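Glutathione peroxidase (Schistosoma mansoni, PDB 2V1M) reduces hydrogen peroxide with glutathione, yielding glutathione disulfide and water, as a selenocysteine-type peroxidase of the thioredoxin clan. Local coordinates at residues S10-F14 and S25-G31; L138-Q142 and L165-K169. One frame throughout, in Å; residues are numbered along the deposited sequence.

Contact 1 of 2, residues S10-F14 and S25-G31; sequences SIYEF and SLEKYRG
Tyr12 and Arg30 are brought together by different first torsions: the tyrosine ring lies anti to its own carbonyl carbon (chi1 -52°), whereas Arg30 sends CG anti to the backbone N (chi1 -162°) and then bends at chi3, turning its guanidinium to the CD2 and CE2 side of the ring. The contact belongs to the N-terminal part of this thioredoxin-fold protein, where two short 3-10 turns, 11-13 and 26-29, flank the small hairpin of strands 15-17 and 23-25. Tyrosine suits position 12 because its ring is long and flat enough to lie along the second turn, while its OH takes a weak hydrogen bond from Gly31 N (3.3 Å). Arg30 CB covers one ring face, CG makes an off-centre CH-pi contact 4.2 Å from the centroid, and Tyr12 CD2 sits against the middle of the guanidinium face, 3.5 Å from Arg30 CZ. The two planes are inclined by 46°.

Glu27 fixes the rotation of the arginine through a side-on salt bridge within segment 25-31. Arg30 NE bonds to Glu27 OE1 and Arg30 NH2 to Glu27 OE2, the latter at 2.9 Å; both oxygens lie in the guanidinium plane and are met on their syn sides, though the nitrogens are tilted out of the carboxylate plane. At the hairpin end, Leu26 N donates to Phe14 O over 2.8 Å, almost straight. Leu26 then turns its branched side chain toward Ile11 and Phe14, with Leu26 CD1 4.1 Å from Phe14 CB; helix 113-121 adds Leu114 to this apolar patch. Serine suits positions 10 and 25, since each small hydroxyl accepts from the backbone N two residues on, forming an ST turn. The Ser25 hydroxyl also shares a water with the 11-13 turn: the water donates to Tyr12 O and lies 2.8 Å from Ser25 OG.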
loop_
_atom_site.group_PDB
_atom_site.type_symbol
_atom_site.label_atom_id
_atom_site.label_comp_id
_atom_site.label_asym_id
_atom_site.label_seq_id
_atom_site.Cartn_x
_atom_site.Cartn_y
_atom_site.Cartn_z
ATOM N N SER A 10 -14.582 6.979 0.914
ATOM C CA SER A 10 -13.828 6.088 0.033
ATOM C C SER A 10 -12.393 6.582 0.063
ATOM O O SER A 10 -12.095 7.713 0.555
ATOM C CB SER A 10 -14.342 6.127 -1.423
ATOM O OG SER A 10 -13.903 7.304 -2.066
ATOM N N ILE A 11 -11.458 5.817 -0.533
ATOM C CA ILE A 11 -10.085 6.275 -0.590
ATOM C C ILE A 11 -9.941 7.462 -1.534
ATOM O O ILE A 11 -8.905 8.155 -1.476
ATOM C CB ILE A 11 -9.107 5.153 -1.013
ATOM C CG1 ILE A 11 -9.354 4.653 -2.448
ATOM C CG2 ILE A 11 -9.033 4.042 0.032
ATOM C CD1 ILE A 11 -8.136 3.971 -3.086
ATOM N N TYR A 12 -10.915 7.719 -2.416
ATOM C CA TYR A 12 -10.747 8.756 -3.443
ATOM C C TYR A 12 -10.705 10.159 -2.851
ATOM O O TYR A 12 -10.261 11.086 -3.532
ATOM C CB TYR A 12 -11.898 8.679 -4.446
ATOM C CG TYR A 12 -12.121 7.324 -5.019
ATOM C CD1 TYR A 12 -11.052 6.527 -5.355
ATOM C CD2 TYR A 12 -13.436 6.845 -5.245
ATOM C CE1 TYR A 12 -11.269 5.266 -5.908
ATOM C CE2 TYR A 12 -13.666 5.609 -5.816
ATOM C CZ TYR A 12 -12.607 4.821 -6.132
ATOM O OH TYR A 12 -12.869 3.585 -6.718
ATOM N N GLU A 13 -11.142 10.299 -1.597
ATOM C CA GLU A 13 -11.178 11.621 -0.973
ATOM C C GLU A 13 -9.794 12.145 -0.623
ATOM O O GLU A 13 -9.674 13.351 -0.344
ATOM C CB GLU A 13 -12.045 11.582 0.266
ATOM C CG GLU A 13 -13.497 11.357 -0.124
ATOM C CD GLU A 13 -14.429 11.252 1.022
ATOM O OE1 GLU A 13 -13.928 11.312 2.166
ATOM O OE2 GLU A 13 -15.658 11.103 0.839
ATOM N N PHE A 14 -8.774 11.281 -0.583
ATOM C CA PHE A 14 -7.458 11.652 -0.035
ATOM C C PHE A 14 -6.485 12.037 -1.123
ATOM O O PHE A 14 -6.537 11.518 -2.253
ATOM C CB PHE A 14 -6.875 10.507 0.809
ATOM C CG PHE A 14 -7.823 10.108 1.868
ATOM C CD1 PHE A 14 -8.063 10.963 2.961
ATOM C CD2 PHE A 14 -8.604 8.959 1.726
ATOM C CE1 PHE A 14 -9.040 10.673 3.903
ATOM C CE2 PHE A 14 -9.592 8.668 2.657
ATOM C CZ PHE A 14 -9.827 9.513 3.714
ATOM N N SER A 25 -4.295 13.199 -6.104
ATOM C CA SER A 25 -5.531 12.730 -5.488
ATOM C C SER A 25 -5.737 11.241 -5.855
ATOM O O SER A 25 -5.590 10.834 -7.019
ATOM C CB SER A 25 -6.714 13.531 -6.005
ATOM O OG SER A 25 -7.927 12.850 -5.668
ATOM N N LEU A 26 -6.201 10.470 -4.874
ATOM C CA LEU A 26 -6.506 9.056 -5.101
ATOM C C LEU A 26 -7.749 8.844 -5.964
ATOM O O LEU A 26 -8.035 7.717 -6.341
ATOM C CB LEU A 26 -6.574 8.275 -3.788
ATOM C CG LEU A 26 -5.289 8.345 -2.956
ATOM C CD1 LEU A 26 -5.496 7.511 -1.681
ATOM C CD2 LEU A 26 -4.092 7.871 -3.744
ATOM N N GLU A 27 -8.412 9.941 -6.364
ATOM C CA GLU A 27 -9.372 9.875 -7.485
ATOM C C GLU A 27 -8.771 9.165 -8.703
ATOM O O GLU A 27 -9.508 8.568 -9.480
ATOM C CB GLU A 27 -9.786 11.292 -7.894
ATOM C CG GLU A 27 -10.803 11.944 -6.951
ATOM C CD GLU A 27 -12.219 11.451 -7.236
ATOM O OE1 GLU A 27 -12.419 10.869 -8.313
ATOM O OE2 GLU A 27 -13.087 11.634 -6.360
ATOM N N LYS A 28 -7.450 9.252 -8.869
ATOM C CA LYS A 28 -6.696 8.548 -9.928
ATOM C C LYS A 28 -7.082 7.067 -10.015
ATOM O O LYS A 28 -7.046 6.473 -11.113
ATOM C CB LYS A 28 -5.137 8.672 -9.657
ATOM C CG LYS A 28 -4.224 7.872 -10.564
ATOM C CD LYS A 28 -2.745 8.187 -10.262
ATOM C CE LYS A 28 -1.796 7.279 -11.015
ATOM N NZ LYS A 28 -0.397 7.762 -11.012
ATOM N N TYR A 29 -7.418 6.466 -8.880
ATOM C CA TYR A 29 -7.611 5.018 -8.769
ATOM C C TYR A 29 -9.069 4.575 -8.880
ATOM O O TYR A 29 -9.372 3.386 -8.709
ATOM C CB TYR A 29 -6.961 4.519 -7.471
ATOM C CG TYR A 29 -5.465 4.787 -7.479
ATOM C CD1 TYR A 29 -4.626 4.021 -8.266
ATOM C CD2 TYR A 29 -4.926 5.844 -6.770
ATOM C CE1 TYR A 29 -3.266 4.302 -8.331
ATOM C CE2 TYR A 29 -3.546 6.154 -6.832
ATOM C CZ TYR A 29 -2.732 5.375 -7.623
ATOM O OH TYR A 29 -1.399 5.692 -7.651
ATOM N N ARG A 30 -9.969 5.505 -9.208
ATOM C CA ARG A 30 -11.385 5.141 -9.345
ATOM C C ARG A 30 -11.542 4.008 -10.354
ATOM O O ARG A 30 -11.001 4.051 -11.467
ATOM C CB ARG A 30 -12.199 6.333 -9.825
ATOM C CG ARG A 30 -13.687 6.183 -9.570
ATOM C CD ARG A 30 -14.440 7.498 -9.791
ATOM N NE ARG A 30 -14.348 8.507 -8.709
ATOM C CZ ARG A 30 -15.182 8.568 -7.673
ATOM N NH1 ARG A 30 -16.098 7.631 -7.528
ATOM N NH2 ARG A 30 -15.082 9.534 -6.750
ATOM N N GLY A 31 -12.297 2.992 -9.962
ATOM C CA GLY A 31 -12.602 1.885 -10.852
ATOM C C GLY A 31 -11.573 0.765 -10.872
ATOM O O GLY A 31 -11.812 -0.235 -11.541
HETATM O O HOH W 1 -9.751 13.797 -3.840
#

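Contact 2 of 2, residues L138-Q142 and L165-K169; sequences LVDRQ and LLEKK
The C-terminal end of helix 159-167 packs here against the turn that leaves strand 136-139 of the central sheet, with Arg141 and Leu165 making the main contacts. Leu138 and Leu165 reach toward each other tip to tip, Leu138 CG lying 3.6 Å from Leu165 CD1. Branched apolar chains suit both places, because Val33 of the neighbouring strand 33-39 and Val146 of strand 145-149 supply further hydrophobic surface around Leu165.

Beyond the leucines the contact becomes polar. Arg141 runs extended from CG to NE, which carries its guanidinium across to the last turn of the helix. There NE and NH2 both bond to Leu166 O, which lies in the guanidinium plane. Arg141 NH2 is 2.8 Å from Leu166 O, on a lone pair in the carbonyl plane; Arg141 NE, 3.3 Å from that same Leu166 O, comes from above the plane. NH1 bonds to Gly31 O, and NH2 also to Lys63 O. The positive charge would be expected to suit the negative end of the helix dipole. A water accepts from Arg141 N and donates to Leu165 O.

Gln142 bends at chi2 (76°), bringing NE2 within 3.0 Å of Lys169 O in the terminal carboxylate, again on a lone pair. Asp140 OD1 accepts from Gln142 N, so an Asx turn shapes the loop that presents both donors. The whole is a C-terminal helix packed on the central sheet of a thioredoxin-type fold, its final turn held by an arginine from the loop after a strand.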
loop_
_atom_site.group_PDB
_atom_site.type_symbol
_atom_site.label_atom_id
_atom_site.label_comp_id
_atom_site.label_asym_id
_atom_site.label_seq_id
_atom_site.Cartn_x
_atom_site.Cartn_y
_atom_site.Cartn_z
ATOM N N LEU A 138 -6.763 -4.187 1.066
ATOM C CA LEU A 138 -7.339 -4.440 -0.244
ATOM C C LEU A 138 -8.607 -3.579 -0.374
ATOM O O LEU A 138 -9.509 -3.616 0.474
ATOM C CB LEU A 138 -7.678 -5.918 -0.376
ATOM C CG LEU A 138 -8.318 -6.357 -1.685
ATOM C CD1 LEU A 138 -7.406 -6.044 -2.884
ATOM C CD2 LEU A 138 -8.674 -7.835 -1.628
ATOM N N VAL A 139 -8.637 -2.811 -1.470
ATOM C CA VAL A 139 -9.660 -1.798 -1.747
ATOM C C VAL A 139 -10.324 -2.164 -3.069
ATOM O O VAL A 139 -9.647 -2.408 -4.092
ATOM C CB VAL A 139 -9.001 -0.421 -1.816
ATOM C CG1 VAL A 139 -10.043 0.684 -2.159
ATOM C CG2 VAL A 139 -8.248 -0.077 -0.540
ATOM N N ASP A 140 -11.662 -2.199 -3.057
ATOM C CA ASP A 140 -12.403 -2.584 -4.247
ATOM C C ASP A 140 -12.466 -1.445 -5.299
ATOM O O ASP A 140 -11.918 -0.347 -5.119
ATOM C CB ASP A 140 -13.787 -3.121 -3.827
ATOM C CG ASP A 140 -14.779 -2.039 -3.375
ATOM O OD1 ASP A 140 -14.514 -0.825 -3.533
ATOM O OD2 ASP A 140 -15.829 -2.480 -2.850
ATOM N N ARG A 141 -13.131 -1.767 -6.414
ATOM C CA ARG A 141 -13.234 -0.822 -7.537
ATOM C C ARG A 141 -14.065 0.427 -7.229
ATOM O O ARG A 141 -14.071 1.345 -8.064
ATOM C CB ARG A 141 -13.812 -1.504 -8.753
ATOM C CG ARG A 141 -12.881 -2.580 -9.385
ATOM C CD ARG A 141 -13.495 -3.135 -10.646
ATOM N NE ARG A 141 -12.774 -4.227 -11.315
ATOM C CZ ARG A 141 -11.771 -4.066 -12.174
ATOM N NH1 ARG A 141 -11.242 -2.874 -12.398
ATOM N NH2 ARG A 141 -11.248 -5.114 -12.816
ATOM N N GLN A 142 -14.752 0.442 -6.077
ATOM C CA GLN A 142 -15.488 1.611 -5.586
ATOM C C GLN A 142 -14.761 2.308 -4.442
ATOM O O GLN A 142 -15.328 3.171 -3.762
ATOM C CB GLN A 142 -16.934 1.228 -5.187
ATOM C CG GLN A 142 -17.781 0.850 -6.372
ATOM C CD GLN A 142 -17.486 -0.533 -6.923
ATOM O OE1 GLN A 142 -17.386 -1.509 -6.179
ATOM N NE2 GLN A 142 -17.371 -0.617 -8.238
ATOM N N LEU A 165 -12.253 -9.444 -6.563
ATOM C CA LEU A 165 -12.654 -8.035 -6.709
ATOM C C LEU A 165 -12.449 -7.514 -8.140
ATOM O O LEU A 165 -13.194 -6.633 -8.595
ATOM C CB LEU A 165 -11.934 -7.161 -5.699
ATOM C CG LEU A 165 -12.186 -7.492 -4.219
ATOM C CD1 LEU A 165 -11.484 -6.427 -3.361
ATOM C CD2 LEU A 165 -13.691 -7.516 -3.920
ATOM N N LEU A 166 -11.444 -8.020 -8.852
ATOM C CA LEU A 166 -11.238 -7.607 -10.270
ATOM C C LEU A 166 -12.375 -8.060 -11.144
ATOM O O LEU A 166 -12.715 -7.381 -12.122
ATOM C CB LEU A 166 -9.935 -8.204 -10.830
ATOM C CG LEU A 166 -8.627 -7.607 -10.284
ATOM C CD1 LEU A 166 -7.453 -8.402 -10.787
ATOM C CD2 LEU A 166 -8.432 -6.139 -10.680
ATOM N N GLU A 167 -12.978 -9.204 -10.802
ATOM C CA GLU A 167 -14.076 -9.751 -11.587
ATOM C C GLU A 167 -15.330 -8.888 -11.446
ATOM O O GLU A 167 -16.135 -8.836 -12.394
ATOM C CB GLU A 167 -14.373 -11.198 -11.174
ATOM C CG GLU A 167 -13.497 -12.265 -11.816
ATOM C CD GLU A 167 -13.638 -12.369 -13.330
ATOM O OE1 GLU A 167 -14.591 -11.806 -13.915
ATOM O OE2 GLU A 167 -12.773 -13.027 -13.943
ATOM N N LYS A 168 -15.501 -8.203 -10.300
ATOM C CA LYS A 168 -16.665 -7.355 -10.079
ATOM C C LYS A 168 -16.583 -6.120 -10.954
ATOM O O LYS A 168 -15.478 -5.645 -11.287
ATOM C CB LYS A 168 -16.773 -6.939 -8.599
ATOM C CG LYS A 168 -16.847 -8.105 -7.658
ATOM C CD LYS A 168 -17.105 -7.651 -6.239
ATOM C CE LYS A 168 -17.952 -8.674 -5.515
ATOM N NZ LYS A 168 -19.252 -8.949 -6.210
ATOM N N LYS A 169 -17.752 -5.581 -11.288
ATOM C CA LYS A 169 -17.831 -4.296 -11.978
ATOM C C LYS A 169 -17.362 -3.114 -11.129
ATOM O O LYS A 169 -17.576 -3.045 -9.916
ATOM C CB LYS A 169 -19.263 -4.077 -12.451
ATOM C CG LYS A 169 -19.461 -2.881 -13.344
ATOM C CD LYS A 169 -20.934 -2.698 -13.693
ATOM C CE LYS A 169 -21.114 -1.584 -14.716
ATOM N NZ LYS A 169 -20.564 -1.981 -16.045
ATOM O OXT LYS A 169 -16.742 -2.186 -11.657
HETATM O O HOH W 2 -14.125 -4.482 -6.900
#

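In chain order contact 1 closes before contact 2 opens, yet in space their centres lie only 13 Å apart. Segment 25-31 leads into strand 33-39, and 138-142 leaves strand 136-139, its antiparallel neighbour in the mixed sheet, so the two loops meet at the same end of that strand pair. There Gly31 O and Arg141 NH1 stand 2.8 Å apart, probably hydrogen-bonded, and Tyr12 OH comes 2.9 Å from Arg141 O. Arg141 thus faces both ways, toward the segment before strand 33-39 and toward helix 159-167. Together the contacts tie the N-terminal turns and the C-terminal helix to adjacent strands of the thioredoxin-type core.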